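Long-range contact in flagellar protein FliT (Bordetella bronchiseptica, PDB 3H3M), which probably acts in flagellum assembly as a chaperone for other flagellar proteins: residues A28-R33 / L47-E52. Sequence-based numbering, arbitrary orientation.
Sequences ANLTSR and LNHGQE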
ATOM      1  N   ALA A  28       6.205  -5.096  -6.244  1.00  3.66           N
ATOM      2  CA  ALA A  28       6.990  -3.906  -6.356  1.00  3.49           C
ATOM      3  C   ALA A  28       6.921  -3.380  -7.795  1.00  3.25           C
ATOM      4  O   ALA A  28       6.727  -2.194  -8.021  1.00  3.24           O
ATOM      5  CB  ALA A  28       8.433  -4.167  -5.914  1.00  3.00           C
ATOM      6  N   ASN A  29       7.021  -4.251  -8.791  1.00  3.17           N
ATOM      7  CA  ASN A  29       7.033  -3.731 -10.171  1.00  3.00           C
ATOM      8  C   ASN A  29       5.681  -3.131 -10.501  1.00  2.00           C
ATOM      9  O   ASN A  29       5.590  -2.023 -11.063  1.00  2.00           O
ATOM     10  CB  ASN A  29       7.466  -4.808 -11.197  1.00  3.46           C
ATOM     11  CG  ASN A  29       8.936  -5.244 -11.002  1.00  5.63           C
ATOM     12  OD1 ASN A  29       9.759  -4.479 -10.457  1.00  2.29           O
ATOM     13  ND2 ASN A  29       9.263  -6.480 -11.438  1.00  6.21           N
ATOM     14  N   LEU A  30       4.640  -3.847 -10.094  1.00  2.00           N
ATOM     15  CA  LEU A  30       3.285  -3.416 -10.318  1.00  2.00           C
ATOM     16  C   LEU A  30       2.983  -2.098  -9.617  1.00  2.00           C
ATOM     17  O   LEU A  30       2.407  -1.216 -10.209  1.00  2.00           O
ATOM     18  CB  LEU A  30       2.319  -4.483  -9.849  1.00  2.00           C
ATOM     19  CG  LEU A  30       0.878  -4.090 -10.088  1.00  2.00           C
ATOM     20  CD1 LEU A  30       0.575  -3.798 -11.546  1.00  2.00           C
ATOM     21  CD2 LEU A  30      -0.000  -5.183  -9.551  1.00  2.00           C
ATOM     22  N   THR A  31       3.414  -1.964  -8.363  1.00  2.00           N
ATOM     23  CA  THR A  31       3.186  -0.730  -7.595  1.00  2.00           C
ATOM     24  C   THR A  31       3.947   0.454  -8.194  1.00  2.04           C
ATOM     25  O   THR A  31       3.489   1.590  -8.087  1.00  2.00           O
ATOM     26  CB  THR A  31       3.490  -0.917  -6.082  1.00  2.00           C
ATOM     27  OG1 THR A  31       4.837  -1.370  -5.916  1.00  2.00           O
ATOM     28  CG2 THR A  31       2.542  -1.916  -5.475  1.00  2.00           C
ATOM     29  N   SER A  32       5.074   0.173  -8.862  1.00  2.85           N
ATOM     30  CA  SER A  32       5.822   1.200  -9.587  1.00  3.38           C
ATOM     31  C   SER A  32       5.056   1.646 -10.857  1.00  3.62           C
ATOM     32  O   SER A  32       5.020   2.840 -11.202  1.00  2.60           O
ATOM     33  CB  SER A  32       7.241   0.712  -9.934  1.00  3.89           C
ATOM     34  OG  SER A  32       8.075   0.565  -8.773  1.00  5.28           O
ATOM     35  N   ARG A  33       4.441   0.697 -11.554  1.00  3.98           N
ATOM     36  CA  ARG A  33       3.522   1.044 -12.646  1.00  3.98           C
ATOM     37  C   ARG A  33       2.356   1.863 -12.105  1.00  3.34           C
ATOM     38  O   ARG A  33       1.945   2.856 -12.724  1.00  3.02           O
ATOM     39  CB  ARG A  33       3.012  -0.220 -13.367  1.00  5.18           C
ATOM     40  CG  ARG A  33       3.927  -0.677 -14.518  1.00  7.70           C
ATOM     41  CD  ARG A  33       3.497  -1.992 -15.093  1.00 11.27           C
ATOM     42  NE  ARG A  33       4.096  -3.071 -14.314  1.00 15.94           N
ATOM     43  CZ  ARG A  33       3.595  -4.303 -14.136  1.00 18.25           C
ATOM     44  NH1 ARG A  33       2.431  -4.679 -14.704  1.00 17.43           N
ATOM     45  NH2 ARG A  33       4.282  -5.176 -13.363  1.00 17.60           N
ATOM     46  N   LEU A  47      -6.382   2.085 -11.074  1.00  2.00           N
ATOM     47  CA  LEU A  47      -7.395   1.110 -10.653  1.00  2.00           C
ATOM     48  C   LEU A  47      -7.303  -0.195 -11.432  1.00  2.04           C
ATOM     49  O   LEU A  47      -7.509  -1.260 -10.895  1.00  2.00           O
ATOM     50  CB  LEU A  47      -8.798   1.657 -10.897  1.00  2.66           C
ATOM     51  CG  LEU A  47      -9.515   2.333  -9.735  1.00  4.67           C
ATOM     52  CD1 LEU A  47     -10.934   2.679 -10.209  1.00  5.13           C
ATOM     53  CD2 LEU A  47      -9.494   1.496  -8.442  1.00  2.00           C
ATOM     54  N   ASN A  48      -7.040  -0.091 -12.735  1.00  2.11           N
ATOM     55  CA  ASN A  48      -6.941  -1.288 -13.529  1.00  2.36           C
ATOM     56  C   ASN A  48      -5.761  -2.153 -13.078  1.00  2.18           C
ATOM     57  O   ASN A  48      -5.866  -3.365 -13.056  1.00  2.00           O
ATOM     58  CB  ASN A  48      -6.833  -0.969 -14.997  1.00  2.27           C
ATOM     59  CG  ASN A  48      -6.539  -2.186 -15.794  1.00  4.67           C
ATOM     60  OD1 ASN A  48      -7.414  -3.001 -16.049  1.00  5.99           O
ATOM     61  ND2 ASN A  48      -5.280  -2.355 -16.158  1.00  6.42           N
ATOM     62  N   HIS A  49      -4.656  -1.505 -12.684  1.00  2.96           N
ATOM     63  CA  HIS A  49      -3.478  -2.215 -12.112  1.00  2.77           C
ATOM     64  C   HIS A  49      -3.808  -2.939 -10.799  1.00  3.61           C
ATOM     65  O   HIS A  49      -3.190  -3.935 -10.461  1.00  3.32           O
ATOM     66  CB  HIS A  49      -2.358  -1.245 -11.819  1.00  2.46           C
ATOM     67  CG  HIS A  49      -1.633  -0.768 -13.017  1.00  2.00           C
ATOM     68  ND1 HIS A  49      -1.178  -1.620 -13.994  1.00  3.54           N
ATOM     69  CD2 HIS A  49      -1.186   0.463 -13.353  1.00  2.31           C
ATOM     70  CE1 HIS A  49      -0.517  -0.926 -14.906  1.00  2.00           C
ATOM     71  NE2 HIS A  49      -0.518   0.345 -14.551  1.00  2.00           N
ATOM     72  N   GLY A  50      -4.774  -2.424 -10.050  1.00  5.17           N
ATOM     73  CA  GLY A  50      -5.248  -3.089  -8.848  1.00  6.37           C
ATOM     74  C   GLY A  50      -5.789  -4.485  -9.083  1.00  8.11           C
ATOM     75  O   GLY A  50      -5.851  -5.304  -8.150  1.00  8.50           O
ATOM     76  N   GLN A  51      -6.200  -4.793 -10.311  1.00 10.45           N
ATOM     77  CA  GLN A  51      -6.728  -6.144 -10.566  1.00 11.86           C
ATOM     78  C   GLN A  51      -5.627  -7.193 -10.463  1.00 12.67           C
ATOM     79  O   GLN A  51      -5.757  -8.206  -9.763  1.00 12.68           O
ATOM     80  CB  GLN A  51      -7.442  -6.212 -11.904  1.00 12.55           C
ATOM     81  CG  GLN A  51      -8.863  -5.583 -11.837  1.00 14.06           C
ATOM     82  N   GLU A  52      -4.518  -6.916 -11.129  1.00 13.73           N
ATOM     83  CA  GLU A  52      -3.326  -7.744 -11.025  1.00 13.82           C
ATOM     84  C   GLU A  52      -2.859  -7.786  -9.577  1.00 13.59           C
ATOM     85  O   GLU A  52      -2.507  -8.842  -9.066  1.00 14.16           O
ATOM     86  CB  GLU A  52      -2.232  -7.153 -11.918  1.00 14.72           C
ATOM     87  CG  GLU A  52      -1.182  -8.155 -12.413  1.00 17.05           C
ATOM     88  CD  GLU A  52      -0.070  -7.489 -13.202  1.00 20.29           C
ATOM     89  OE1 GLU A  52      -0.363  -6.559 -13.997  1.00 21.57           O
ATOM     90  OE2 GLU A  52       1.105  -7.900 -13.025  1.00 23.75           O
TER
HETATM   91  O   HOH W   1       1.392   2.257 -15.668  1.00 11.80           O
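R33 leaves its helix with CB facing the segment 47-52, and this methylene comes down over one face of the H49 imidazole, 4.1 Å from the ring centroid, a CH-pi contact offset toward NE2 and CE1. CD still grazes CE1; there the chain bends about CG-CD and turns the guanidinium back along its own helix, nearly perpendicular to the imidazole, with one face over the CA of L30 and an edge on the CB of N29. At the tip NH1 reaches OE1 of E52 at 3.4 Å, a salt bridge whose hydrogen bond is weak, the N-H...O angle being 133° and the two charged planes clearly inclined to each other. Arginine suits this exposed position because its methylenes can pack on a ring while its end carries the charge. Glutamate suits its own place because an extended chain, CG anti to N, brings a negative carboxylate to NH1. The contact joins helices 20-39 and 43-63, consecutive antiparallel arms of a helical hairpin (171° between the local axes), against which the long helix 72-105 completes a three-helix bundle. Histidine suits its partly exposed place because its ring offers a face to R33 CB and a nitrogen to water: NE2, the ring atom nearest that CB, shares a water with the carbonyl O of R33. Deeper in, L30 holds CG anti to its backbone N (chi1 -179°), which carries its forked end across. Leucine fits this buried position, where Y53 and L56 extend its apolar surroundings. Its CD1 meets ND1 of H49 obliquely, while CD2 touches CB of E52 and lies 3.5 Å from the carbonyl O of H49.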